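Local structure of restriction endonuclease AspBHI (Azoarcus sp., 4OC8) at residues L175-I180 / L196-W201; V12-D17 / F134-L139; F250-C255 / A304-A309. The protein is a modification-dependent restriction endonuclease that probably binds DNA carrying modified bases and cleaves it. All blocks are in the same frame, centred on the assembly; numbering follows the deposited sequence.

Contact 1: residues L175-I180 / L196-W201; sequences LDEAVI and LAPVAW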
ATOM      1  N   LEU A 175       6.776  -6.465 -21.772  1.00 32.37           N
ATOM      2  CA  LEU A 175       6.883  -5.215 -22.523  1.00 24.34           C
ATOM      3  C   LEU A 175       5.574  -4.871 -23.232  1.00 28.34           C
ATOM      4  O   LEU A 175       4.824  -5.762 -23.617  1.00 30.13           O
ATOM      5  CB  LEU A 175       8.015  -5.305 -23.546  1.00 21.59           C
ATOM      6  CG  LEU A 175       9.441  -5.226 -23.003  1.00 26.77           C
ATOM      7  CD1 LEU A 175      10.451  -5.284 -24.141  1.00 30.12           C
ATOM      8  CD2 LEU A 175       9.629  -3.965 -22.182  1.00 22.18           C
ATOM      9  N   ASP A 176       5.313  -3.578 -23.413  1.00 36.04           N
ATOM     10  CA  ASP A 176       4.101  -3.113 -24.097  1.00 34.21           C
ATOM     11  C   ASP A 176       4.164  -3.310 -25.611  1.00 31.40           C
ATOM     12  O   ASP A 176       4.466  -2.378 -26.349  1.00 32.92           O
ATOM     13  CB  ASP A 176       3.815  -1.640 -23.791  1.00 26.83           C
ATOM     14  CG  ASP A 176       2.442  -1.197 -24.269  1.00 34.42           C
ATOM     15  OD1 ASP A 176       1.711  -2.018 -24.858  1.00 34.22           O
ATOM     16  OD2 ASP A 176       2.093  -0.015 -24.049  1.00 37.85           O
ATOM     17  N   GLU A 177       3.846  -4.523 -26.059  1.00 34.88           N
ATOM     18  CA  GLU A 177       3.753  -4.850 -27.476  1.00 34.19           C
ATOM     19  C   GLU A 177       2.592  -5.814 -27.679  1.00 35.06           C
ATOM     20  O   GLU A 177       2.551  -6.863 -27.048  1.00 38.68           O
ATOM     21  CB  GLU A 177       5.049  -5.498 -27.975  1.00 27.88           C
ATOM     22  CG  GLU A 177       6.282  -4.612 -27.846  1.00 42.77           C
ATOM     23  CD  GLU A 177       6.285  -3.439 -28.825  1.00 55.42           C
ATOM     24  OE1 GLU A 177       5.586  -3.508 -29.860  1.00 57.86           O
ATOM     25  OE2 GLU A 177       7.000  -2.447 -28.563  1.00 53.29           O
ATOM     26  N   ALA A 178       1.655  -5.469 -28.555  1.00 42.62           N
ATOM     27  CA  ALA A 178       0.487  -6.320 -28.783  1.00 36.40           C
ATOM     28  C   ALA A 178       0.800  -7.507 -29.692  1.00 34.45           C
ATOM     29  O   ALA A 178       0.212  -8.579 -29.548  1.00 35.84           O
ATOM     30  CB  ALA A 178      -0.671  -5.508 -29.346  1.00 32.03           C
ATOM     31  N   VAL A 179       1.717  -7.313 -30.634  1.00 36.40           N
ATOM     32  CA  VAL A 179       2.058  -8.372 -31.582  1.00 36.46           C
ATOM     33  C   VAL A 179       3.564  -8.550 -31.750  1.00 37.06           C
ATOM     34  O   VAL A 179       4.298  -7.599 -32.035  1.00 35.27           O
ATOM     35  CB  VAL A 179       1.429  -8.130 -32.970  1.00 29.62           C
ATOM     36  CG1 VAL A 179       1.812  -9.250 -33.911  1.00 32.56           C
ATOM     37  CG2 VAL A 179      -0.089  -8.017 -32.866  1.00 27.25           C
ATOM     38  N   ILE A 180       4.016  -9.784 -31.570  1.00 32.78           N
ATOM     39  CA  ILE A 180       5.418 -10.118 -31.766  1.00 40.47           C
ATOM     40  C   ILE A 180       5.575 -10.904 -33.063  1.00 42.00           C
ATOM     41  O   ILE A 180       5.057 -12.013 -33.189  1.00 46.14           O
ATOM     42  CB  ILE A 180       5.960 -10.946 -30.592  1.00 38.47           C
ATOM     43  CG1 ILE A 180       5.551 -10.306 -29.264  1.00 34.35           C
ATOM     44  CG2 ILE A 180       7.464 -11.082 -30.690  1.00 36.21           C
ATOM     45  CD1 ILE A 180       6.102  -8.917 -29.071  1.00 35.48           C
ATOM     46  N   LEU A 196      13.412  -6.330 -37.145  1.00 50.96           N
ATOM     47  CA  LEU A 196      11.984  -6.460 -36.878  1.00 50.77           C
ATOM     48  C   LEU A 196      11.695  -6.465 -35.379  1.00 50.31           C
ATOM     49  O   LEU A 196      10.589  -6.804 -34.954  1.00 46.97           O
ATOM     50  CB  LEU A 196      11.414  -7.725 -37.525  1.00 55.25           C
ATOM     51  CG  LEU A 196      11.128  -7.688 -39.029  1.00 62.29           C
ATOM     52  CD1 LEU A 196      12.407  -7.881 -39.831  1.00 58.74           C
ATOM     53  CD2 LEU A 196      10.077  -8.728 -39.418  1.00 45.62           C
ATOM     54  N   ALA A 197      12.695  -6.091 -34.583  1.00 47.02           N
ATOM     55  CA  ALA A 197      12.540  -6.028 -33.134  1.00 47.86           C
ATOM     56  C   ALA A 197      11.508  -4.979 -32.746  1.00 51.62           C
ATOM     57  O   ALA A 197      11.533  -3.860 -33.263  1.00 60.01           O
ATOM     58  CB  ALA A 197      13.873  -5.723 -32.471  1.00 48.24           C
ATOM     59  N   PRO A 198      10.584  -5.343 -31.845  1.00 43.40           N
ATOM     60  CA  PRO A 198       9.602  -4.391 -31.314  1.00 42.89           C
ATOM     61  C   PRO A 198      10.288  -3.180 -30.700  1.00 40.01           C
ATOM     62  O   PRO A 198      11.417  -3.293 -30.219  1.00 48.73           O
ATOM     63  CB  PRO A 198       8.882  -5.202 -30.237  1.00 30.34           C
ATOM     64  CG  PRO A 198       8.965  -6.604 -30.736  1.00 33.42           C
ATOM     65  CD  PRO A 198      10.321  -6.716 -31.383  1.00 39.32           C
ATOM     66  N   VAL A 199       9.616  -2.036 -30.730  1.00 35.29           N
ATOM     67  CA  VAL A 199      10.217  -0.787 -30.280  1.00 38.14           C
ATOM     68  C   VAL A 199      10.613  -0.865 -28.808  1.00 45.30           C
ATOM     69  O   VAL A 199      11.694  -0.413 -28.429  1.00 44.22           O
ATOM     70  CB  VAL A 199       9.267   0.415 -30.487  1.00 27.43           C
ATOM     71  CG1 VAL A 199       9.978   1.708 -30.160  1.00 20.81           C
ATOM     72  CG2 VAL A 199       8.748   0.442 -31.906  1.00 26.12           C
ATOM     73  N   ALA A 200       9.737  -1.441 -27.987  1.00 32.03           N
ATOM     74  CA  ALA A 200      10.000  -1.570 -26.557  1.00 35.47           C
ATOM     75  C   ALA A 200      11.263  -2.399 -26.287  1.00 40.88           C
ATOM     76  O   ALA A 200      12.040  -2.103 -25.365  1.00 35.72           O
ATOM     77  CB  ALA A 200       8.789  -2.170 -25.846  1.00 31.25           C
ATOM     78  N   TRP A 201      11.474  -3.423 -27.110  1.00 39.65           N
ATOM     79  CA  TRP A 201      12.663  -4.252 -26.990  1.00 35.91           C
ATOM     80  C   TRP A 201      13.939  -3.478 -27.312  1.00 40.56           C
ATOM     81  O   TRP A 201      14.896  -3.517 -26.541  1.00 43.10           O
ATOM     82  CB  TRP A 201      12.568  -5.503 -27.862  1.00 32.71           C
ATOM     83  CG  TRP A 201      13.766  -6.388 -27.696  1.00 37.66           C
ATOM     84  CD1 TRP A 201      14.878  -6.416 -28.485  1.00 34.82           C
ATOM     85  CD2 TRP A 201      13.986  -7.352 -26.659  1.00 39.97           C
ATOM     86  NE1 TRP A 201      15.769  -7.346 -28.014  1.00 35.04           N
ATOM     87  CE2 TRP A 201      15.247  -7.934 -26.892  1.00 42.73           C
ATOM     88  CE3 TRP A 201      13.237  -7.783 -25.560  1.00 39.77           C
ATOM     89  CZ2 TRP A 201      15.777  -8.925 -26.064  1.00 37.55           C
ATOM     90  CZ3 TRP A 201      13.766  -8.772 -24.740  1.00 36.15           C
ATOM     91  CH2 TRP A 201      15.022  -9.328 -24.998  1.00 36.36           C
TER
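A carboxylate from a loop reaches the start of a helix: Glu177 OE2 accepts the N-H of Ala200 N at 3.0 Å. The bond is nearly straight (164°), but the N-H meets the oxygen from above the carboxylate plane. The chain of Glu177 bends at its second torsion (chi2 -71°), which brings the acid round to the helix. Val199 N is also close to OE2, at too poor an angle for a bond. Pro198, the N-cap residue, crosses the acid obliquely, with its CB 3.4 Å from Glu177 CD. Its CG meets Ile180 CD1, and the two side chains cross at about a right angle.

Nearer the start of the segment, Leu175 CD1 lies 3.9 Å from Ala200 CB. Leu175 CD1 also sits at the edge of the indole, near its plane, 4.0 Å from Trp201 CE3. Trp201 itself makes an edge-to-face contact with Trp184. Asp176, centre of an inverse gamma turn, hydrogen-bonds through OD1 to Trp157 of the second subunit.

The positive end of the helix dipole would probably favour the charged form of Glu177. An alanine here would remove this acceptor of Ala200 N and would probably loosen the packing on Pro198. In this domain, assigned to the PUA clan, a loop acid thus accepts a first-turn N-H of helix 199-207, just after the Pro198 N-cap position.

Contact 2: residues V12-D17 / F134-L139; sequences VDLIVD and FRFRGL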
ATOM      1  N   VAL A  12       0.910 -17.568 -38.415  1.00 59.33           N
ATOM      2  CA  VAL A  12       0.412 -16.479 -37.573  1.00 56.30           C
ATOM      3  C   VAL A  12       1.476 -15.914 -36.615  1.00 48.58           C
ATOM      4  O   VAL A  12       2.379 -16.623 -36.175  1.00 42.76           O
ATOM      5  CB  VAL A  12      -0.860 -16.914 -36.796  1.00 52.58           C
ATOM      6  CG1 VAL A  12      -0.521 -17.967 -35.757  1.00 55.93           C
ATOM      7  CG2 VAL A  12      -1.544 -15.721 -36.152  1.00 62.86           C
ATOM      8  N   ASP A  13       1.372 -14.622 -36.317  1.00 53.13           N
ATOM      9  CA  ASP A  13       2.259 -13.970 -35.361  1.00 53.44           C
ATOM     10  C   ASP A  13       1.920 -14.352 -33.916  1.00 50.01           C
ATOM     11  O   ASP A  13       0.931 -15.039 -33.657  1.00 42.74           O
ATOM     12  CB  ASP A  13       2.185 -12.449 -35.524  1.00 43.37           C
ATOM     13  CG  ASP A  13       3.061 -11.939 -36.651  1.00 49.56           C
ATOM     14  OD1 ASP A  13       4.109 -12.574 -36.905  1.00 50.22           O
ATOM     15  OD2 ASP A  13       2.707 -10.909 -37.274  1.00 36.05           O
ATOM     16  N   LEU A  14       2.748 -13.896 -32.981  1.00 40.82           N
ATOM     17  CA  LEU A  14       2.504 -14.108 -31.557  1.00 41.25           C
ATOM     18  C   LEU A  14       1.701 -12.953 -30.971  1.00 40.05           C
ATOM     19  O   LEU A  14       2.236 -11.865 -30.753  1.00 40.02           O
ATOM     20  CB  LEU A  14       3.825 -14.249 -30.797  1.00 44.44           C
ATOM     21  CG  LEU A  14       4.537 -15.602 -30.800  1.00 35.82           C
ATOM     22  CD1 LEU A  14       5.037 -15.961 -32.183  1.00 44.45           C
ATOM     23  CD2 LEU A  14       5.685 -15.568 -29.818  1.00 36.11           C
ATOM     24  N   ILE A  15       0.421 -13.200 -30.704  1.00 37.86           N
ATOM     25  CA  ILE A  15      -0.501 -12.161 -30.246  1.00 38.01           C
ATOM     26  C   ILE A  15      -0.823 -12.300 -28.752  1.00 38.12           C
ATOM     27  O   ILE A  15      -1.148 -13.389 -28.274  1.00 34.26           O
ATOM     28  CB  ILE A  15      -1.802 -12.190 -31.082  1.00 39.07           C
ATOM     29  CG1 ILE A  15      -1.459 -12.137 -32.575  1.00 36.46           C
ATOM     30  CG2 ILE A  15      -2.736 -11.049 -30.684  1.00 24.92           C
ATOM     31  CD1 ILE A  15      -2.503 -12.762 -33.478  1.00 28.34           C
ATOM     32  N   VAL A  16      -0.720 -11.194 -28.023  1.00 33.62           N
ATOM     33  CA  VAL A  16      -0.942 -11.200 -26.578  1.00 35.52           C
ATOM     34  C   VAL A  16      -2.296 -11.798 -26.200  1.00 38.22           C
ATOM     35  O   VAL A  16      -3.340 -11.369 -26.700  1.00 42.72           O
ATOM     36  CB  VAL A  16      -0.809  -9.789 -25.982  1.00 32.13           C
ATOM     37  CG1 VAL A  16      -1.276  -9.775 -24.538  1.00 31.78           C
ATOM     38  CG2 VAL A  16       0.627  -9.306 -26.095  1.00 27.67           C
ATOM     39  N   ASP A  17      -2.255 -12.808 -25.335  1.00 37.83           N
ATOM     40  CA  ASP A  17      -3.449 -13.504 -24.852  1.00 40.22           C
ATOM     41  C   ASP A  17      -4.197 -14.300 -25.931  1.00 41.14           C
ATOM     42  O   ASP A  17      -5.357 -14.666 -25.747  1.00 43.62           O
ATOM     43  CB  ASP A  17      -4.391 -12.551 -24.104  1.00 38.37           C
ATOM     44  CG  ASP A  17      -3.778 -12.013 -22.818  1.00 40.67           C
ATOM     45  OD1 ASP A  17      -2.702 -12.499 -22.409  1.00 42.62           O
ATOM     46  OD2 ASP A  17      -4.384 -11.112 -22.208  1.00 38.10           O
ATOM     47  N   PHE A 134      -1.500 -23.361 -25.242  1.00 60.94           N
ATOM     48  CA  PHE A 134      -0.812 -22.283 -24.544  1.00 57.04           C
ATOM     49  C   PHE A 134      -1.352 -20.916 -24.930  1.00 49.70           C
ATOM     50  O   PHE A 134      -1.539 -20.625 -26.102  1.00 55.06           O
ATOM     51  CB  PHE A 134       0.685 -22.330 -24.840  1.00 48.28           C
ATOM     52  CG  PHE A 134       1.337 -23.624 -24.458  1.00 57.75           C
ATOM     53  CD1 PHE A 134       1.364 -24.689 -25.341  1.00 59.91           C
ATOM     54  CD2 PHE A 134       1.930 -23.774 -23.217  1.00 63.63           C
ATOM     55  CE1 PHE A 134       1.964 -25.881 -24.992  1.00 61.84           C
ATOM     56  CE2 PHE A 134       2.537 -24.963 -22.866  1.00 66.02           C
ATOM     57  CZ  PHE A 134       2.553 -26.018 -23.754  1.00 66.77           C
ATOM     58  N   ARG A 135      -1.596 -20.079 -23.932  1.00 43.13           N
ATOM     59  CA  ARG A 135      -1.930 -18.684 -24.158  1.00 50.24           C
ATOM     60  C   ARG A 135      -0.663 -17.836 -24.052  1.00 50.11           C
ATOM     61  O   ARG A 135       0.010 -17.833 -23.015  1.00 50.49           O
ATOM     62  CB  ARG A 135      -2.975 -18.213 -23.145  1.00 46.67           C
ATOM     63  CG  ARG A 135      -3.423 -16.776 -23.332  1.00 48.75           C
ATOM     64  CD  ARG A 135      -4.428 -16.377 -22.269  1.00 46.83           C
ATOM     65  NE  ARG A 135      -5.617 -17.221 -22.314  1.00 54.77           N
ATOM     66  CZ  ARG A 135      -6.752 -16.881 -22.913  1.00 57.78           C
ATOM     67  NH1 ARG A 135      -6.861 -15.703 -23.511  1.00 62.72           N
ATOM     68  NH2 ARG A 135      -7.784 -17.714 -22.905  1.00 58.76           N
ATOM     69  N   PHE A 136      -0.335 -17.131 -25.134  1.00 41.15           N
ATOM     70  CA  PHE A 136       0.822 -16.245 -25.154  1.00 39.54           C
ATOM     71  C   PHE A 136       0.554 -15.019 -24.291  1.00 40.40           C
ATOM     72  O   PHE A 136      -0.432 -14.312 -24.492  1.00 35.92           O
ATOM     73  CB  PHE A 136       1.160 -15.823 -26.585  1.00 38.09           C
ATOM     74  CG  PHE A 136       2.327 -14.880 -26.679  1.00 33.82           C
ATOM     75  CD1 PHE A 136       3.610 -15.310 -26.378  1.00 31.23           C
ATOM     76  CD2 PHE A 136       2.143 -13.565 -27.068  1.00 35.29           C
ATOM     77  CE1 PHE A 136       4.681 -14.448 -26.457  1.00 29.96           C
ATOM     78  CE2 PHE A 136       3.215 -12.698 -27.150  1.00 39.23           C
ATOM     79  CZ  PHE A 136       4.485 -13.142 -26.846  1.00 34.70           C
ATOM     80  N   ARG A 137       1.435 -14.774 -23.326  1.00 36.89           N
ATOM     81  CA  ARG A 137       1.208 -13.723 -22.341  1.00 36.99           C
ATOM     82  C   ARG A 137       2.003 -12.460 -22.627  1.00 36.95           C
ATOM     83  O   ARG A 137       1.699 -11.394 -22.090  1.00 40.01           O
ATOM     84  CB  ARG A 137       1.510 -14.230 -20.931  1.00 33.42           C
ATOM     85  CG  ARG A 137       0.524 -15.274 -20.432  1.00 39.14           C
ATOM     86  CD  ARG A 137      -0.897 -14.923 -20.829  1.00 40.05           C
ATOM     87  NE  ARG A 137      -1.884 -15.666 -20.055  1.00 58.24           N
ATOM     88  CZ  ARG A 137      -2.713 -15.116 -19.173  1.00 58.40           C
ATOM     89  NH1 ARG A 137      -2.681 -13.807 -18.958  1.00 50.00           N
ATOM     90  NH2 ARG A 137      -3.580 -15.871 -18.512  1.00 66.92           N
ATOM     91  N   GLY A 138       3.023 -12.581 -23.466  1.00 35.60           N
ATOM     92  CA  GLY A 138       3.808 -11.429 -23.857  1.00 34.69           C
ATOM     93  C   GLY A 138       5.303 -11.665 -23.991  1.00 39.30           C
ATOM     94  O   GLY A 138       5.816 -12.751 -23.719  1.00 36.89           O
ATOM     95  N   LEU A 139       5.998 -10.621 -24.421  1.00 38.19           N
ATOM     96  CA  LEU A 139       7.446 -10.628 -24.521  1.00 32.68           C
ATOM     97  C   LEU A 139       7.970  -9.910 -23.292  1.00 33.75           C
ATOM     98  O   LEU A 139       7.470  -8.845 -22.935  1.00 37.78           O
ATOM     99  CB  LEU A 139       7.879  -9.902 -25.796  1.00 23.20           C
ATOM    100  CG  LEU A 139       9.294  -9.337 -25.845  1.00 26.82           C
ATOM    101  CD1 LEU A 139      10.302 -10.418 -26.189  1.00 30.95           C
ATOM    102  CD2 LEU A 139       9.363  -8.189 -26.830  1.00 25.76           C
TER
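In the N-terminal domain, assigned to the PUA clan, residues 12-17 run across strand 133-142 of the large curled mixed sheet. Strand 14-15 pairs antiparallel with strand 179-180, and the chain then meets the big sheet at Asp17.

The backbone gives one hydrogen bond. Asp17 N donates to Phe136 O at 2.5 Å, with an N-H...O angle of 148°. The donor lies nearly along the C=O axis. Asp17 has a positive phi, so the chain turns at this bond.

The apolar part centres on Phe136. Its CG is anti to the backbone N (chi1 179°), which puts the ring beside residues 14-16. Leu14 lies over one face in a CH-pi contact, its CB 4.1 Å from the centroid of the Phe136 ring. Leu14 CD2 touches the same ring, 3.7 Å from Phe136 CE1. Gly138 N lies over the centre of the opposite face, so the ring is sandwiched. Ile15 O and Val16 N are at its edge, in plane. Gly138 has backbone angles at which a CB would clash with the carbonyl O of Arg137. Ile180 and Phe125 also pack on Phe136.

The charged part gathers round Asp17. The main partner of the Asp17 carboxylate is Arg164 of the second subunit, which forms a salt bridge to OD1 and a hydrogen bond to Arg137 O. Arg135 pairs with Glu128 and lays its CG 3.6 Å from Asp17 CA. Arg137, whose NE binds Thr126 OG1, makes only a long salt bridge to Asp17. The carboxylate and guanidinium planes stand 82° apart, and Arg137 NH1 is 3.7 Å from Asp17 OD1 with no N-H aimed at it.

Contact 3: residues F250-C255 / A304-A309; sequences FGFEAC and AKCYGA
Phe252 has CG anti to the backbone N (chi1 175°), and Cys306 has SG roughly anti to its own backbone N (chi1 -154°). These torsions put the phenyl ring and the sulfur together just past the end of a strand. The setting is the nuclease domain of the PD-(D/E)XK clan. Helix 251-263 packs here against the end of strand 294-305, a middle strand of the mixed five-stranded sheet. Lys305, near that end, is consistent by its sequence context with the lysine of the (D/E)XK motif. Its side chain sets off away from the helix segment.

Cys306 covers one face of the Phe252 ring. Cys306 CB makes a CH-pi contact, 4.1 Å from the centroid of the Phe252 ring and offset toward the rim. Cys306 SG lies over the face as well, 4.2 Å from the Phe252 centroid, in a sulfur-aromatic contact. Ala304 CB comes in obliquely, 3.5 Å from Phe252 CE2. Lys305 N is at the ring edge, 3.9 Å from Phe252 CE2. Ile241 of helix 232-244 also packs on Phe252.

Glu253, the next residue on the helix, adds the polar part. Its CG is 4.3 Å from Ala304 CB. The chain then extends (chi2 176°) and splits its oxygens between two partners. OE1 forms a salt bridge with Arg281. A water 3.1 Å from Glu253 OE2 donates to it. The same water donates to Ala304 O at 3.0 Å, bridging helix and strand.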
ATOM      1  N   PHE A 250     -16.044 -13.337  18.816  1.00 45.45           N
ATOM      2  CA  PHE A 250     -15.296 -12.085  18.717  1.00 48.08           C
ATOM      3  C   PHE A 250     -13.806 -12.318  18.522  1.00 53.14           C
ATOM      4  O   PHE A 250     -13.128 -11.527  17.862  1.00 61.01           O
ATOM      5  CB  PHE A 250     -15.541 -11.198  19.938  1.00 46.56           C
ATOM      6  CG  PHE A 250     -16.856 -10.471  19.903  1.00 48.45           C
ATOM      7  CD1 PHE A 250     -17.747 -10.674  18.860  1.00 37.46           C
ATOM      8  CD2 PHE A 250     -17.193  -9.574  20.901  1.00 46.97           C
ATOM      9  CE1 PHE A 250     -18.950 -10.005  18.819  1.00 36.10           C
ATOM     10  CE2 PHE A 250     -18.395  -8.899  20.864  1.00 44.81           C
ATOM     11  CZ  PHE A 250     -19.277  -9.116  19.820  1.00 41.55           C
ATOM     12  N   GLY A 251     -13.309 -13.417  19.079  1.00 48.96           N
ATOM     13  CA  GLY A 251     -11.914 -13.789  18.934  1.00 50.18           C
ATOM     14  C   GLY A 251     -11.481 -13.866  17.482  1.00 51.00           C
ATOM     15  O   GLY A 251     -10.323 -13.585  17.150  1.00 48.78           O
ATOM     16  N   PHE A 252     -12.416 -14.232  16.609  1.00 41.81           N
ATOM     17  CA  PHE A 252     -12.113 -14.329  15.187  1.00 47.75           C
ATOM     18  C   PHE A 252     -11.560 -13.025  14.631  1.00 46.37           C
ATOM     19  O   PHE A 252     -10.723 -13.042  13.726  1.00 47.34           O
ATOM     20  CB  PHE A 252     -13.339 -14.751  14.383  1.00 48.80           C
ATOM     21  CG  PHE A 252     -13.107 -14.759  12.904  1.00 37.73           C
ATOM     22  CD1 PHE A 252     -12.247 -15.679  12.332  1.00 40.76           C
ATOM     23  CD2 PHE A 252     -13.744 -13.846  12.086  1.00 39.26           C
ATOM     24  CE1 PHE A 252     -12.029 -15.693  10.968  1.00 39.59           C
ATOM     25  CE2 PHE A 252     -13.531 -13.851  10.724  1.00 39.92           C
ATOM     26  CZ  PHE A 252     -12.670 -14.777  10.164  1.00 38.94           C
ATOM     27  N   GLU A 253     -12.021 -11.901  15.178  1.00 42.59           N
ATOM     28  CA  GLU A 253     -11.511 -10.599  14.760  1.00 45.66           C
ATOM     29  C   GLU A 253      -9.986 -10.568  14.831  1.00 46.87           C
ATOM     30  O   GLU A 253      -9.326 -10.122  13.888  1.00 49.58           O
ATOM     31  CB  GLU A 253     -12.116  -9.483  15.607  1.00 45.04           C
ATOM     32  CG  GLU A 253     -13.628  -9.419  15.512  1.00 52.81           C
ATOM     33  CD  GLU A 253     -14.223  -8.380  16.431  1.00 66.94           C
ATOM     34  OE1 GLU A 253     -13.445  -7.556  16.967  1.00 67.64           O
ATOM     35  OE2 GLU A 253     -15.461  -8.395  16.621  1.00 62.44           O
ATOM     36  N   ALA A 254      -9.434 -11.088  15.924  1.00 43.09           N
ATOM     37  CA  ALA A 254      -7.987 -11.171  16.070  1.00 41.20           C
ATOM     38  C   ALA A 254      -7.403 -11.887  14.866  1.00 43.55           C
ATOM     39  O   ALA A 254      -6.513 -11.361  14.195  1.00 46.90           O
ATOM     40  CB  ALA A 254      -7.612 -11.888  17.353  1.00 40.03           C
ATOM     41  N   CYS A 255      -7.943 -13.067  14.576  1.00 44.47           N
ATOM     42  CA  CYS A 255      -7.513 -13.844  13.422  1.00 42.66           C
ATOM     43  C   CYS A 255      -7.591 -12.994  12.158  1.00 43.50           C
ATOM     44  O   CYS A 255      -6.634 -12.943  11.370  1.00 37.33           O
ATOM     45  CB  CYS A 255      -8.372 -15.098  13.271  1.00 32.82           C
ATOM     46  SG  CYS A 255      -8.030 -16.042  11.780  1.00 45.89           S
ATOM     47  N   ALA A 304     -15.115  -8.586  10.499  1.00 41.64           N
ATOM     48  CA  ALA A 304     -14.823 -10.009  10.379  1.00 40.01           C
ATOM     49  C   ALA A 304     -16.063 -10.852  10.618  1.00 45.11           C
ATOM     50  O   ALA A 304     -16.653 -10.819  11.696  1.00 56.26           O
ATOM     51  CB  ALA A 304     -13.721 -10.402  11.332  1.00 40.87           C
ATOM     52  N   LYS A 305     -16.455 -11.608   9.601  1.00 42.24           N
ATOM     53  CA  LYS A 305     -17.651 -12.430   9.682  1.00 43.39           C
ATOM     54  C   LYS A 305     -17.307 -13.907   9.578  1.00 37.77           C
ATOM     55  O   LYS A 305     -17.035 -14.411   8.495  1.00 43.44           O
ATOM     56  CB  LYS A 305     -18.646 -12.042   8.582  1.00 43.77           C
ATOM     57  CG  LYS A 305     -19.083 -10.581   8.617  1.00 47.43           C
ATOM     58  CD  LYS A 305     -19.676 -10.192   9.969  1.00 54.27           C
ATOM     59  CE  LYS A 305     -20.945 -10.965  10.280  1.00 49.37           C
ATOM     60  NZ  LYS A 305     -21.548 -10.529  11.571  1.00 66.61           N
ATOM     61  N   CYS A 306     -17.329 -14.595  10.713  1.00 43.93           N
ATOM     62  CA  CYS A 306     -17.059 -16.028  10.756  1.00 47.45           C
ATOM     63  C   CYS A 306     -18.317 -16.816  10.397  1.00 45.26           C
ATOM     64  O   CYS A 306     -19.141 -17.112  11.260  1.00 52.19           O
ATOM     65  CB  CYS A 306     -16.570 -16.428  12.146  1.00 42.09           C
ATOM     66  SG  CYS A 306     -15.550 -17.899  12.168  1.00 46.21           S
ATOM     67  N   TYR A 307     -18.454 -17.155   9.118  1.00 52.71           N
ATOM     68  CA  TYR A 307     -19.648 -17.823   8.606  1.00 47.98           C
ATOM     69  C   TYR A 307     -19.348 -19.202   8.029  1.00 52.72           C
ATOM     70  O   TYR A 307     -18.212 -19.503   7.659  1.00 48.19           O
ATOM     71  CB  TYR A 307     -20.293 -16.988   7.498  1.00 33.32           C
ATOM     72  CG  TYR A 307     -21.154 -15.846   7.969  1.00 41.00           C
ATOM     73  CD1 TYR A 307     -21.086 -15.385   9.275  1.00 42.56           C
ATOM     74  CD2 TYR A 307     -22.050 -15.233   7.105  1.00 37.05           C
ATOM     75  CE1 TYR A 307     -21.880 -14.335   9.705  1.00 41.11           C
ATOM     76  CE2 TYR A 307     -22.849 -14.189   7.524  1.00 36.59           C
ATOM     77  CZ  TYR A 307     -22.761 -13.742   8.825  1.00 42.40           C
ATOM     78  OH  TYR A 307     -23.558 -12.697   9.249  1.00 45.50           O
ATOM     79  N   GLY A 308     -20.383 -20.031   7.943  1.00 48.89           N
ATOM     80  CA  GLY A 308     -20.304 -21.268   7.192  1.00 51.19           C
ATOM     81  C   GLY A 308     -20.552 -20.957   5.728  1.00 54.67           C
ATOM     82  O   GLY A 308     -21.189 -19.951   5.404  1.00 45.32           O
ATOM     83  N   ALA A 309     -20.053 -21.817   4.844  1.00 53.38           N
ATOM     84  CA  ALA A 309     -20.163 -21.591   3.406  1.00 46.59           C
ATOM     85  C   ALA A 309     -21.616 -21.537   2.926  1.00 59.48           C
ATOM     86  O   ALA A 309     -21.908 -20.991   1.861  1.00 67.72           O
ATOM     87  CB  ALA A 309     -19.396 -22.653   2.650  1.00 46.42           C
TER
HETATM   88  O   HOH W   1     -16.734 -10.467  14.694  1.00 44.35           O

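Contacts 1 and 2 are buried and adjoin in the N-terminal domain, with centres about 12 Å apart. Strands 179-180 and 14-15 pair in one small sheet, so each contact holds one of its strands. Leu175 N to Leu139 O, at 2.7 Å, probably links them further. Both also touch the second subunit. Contact 3 is a surface contact in the nuclease domain, on the opposite side of the chain's centre. No other chain of the assembly touches its segments. The chemistry differs accordingly. The buried pair combines backbone hydrogen bonding, apolar packing and charges that reach the second subunit. The surface contact relies on ring packing and a water.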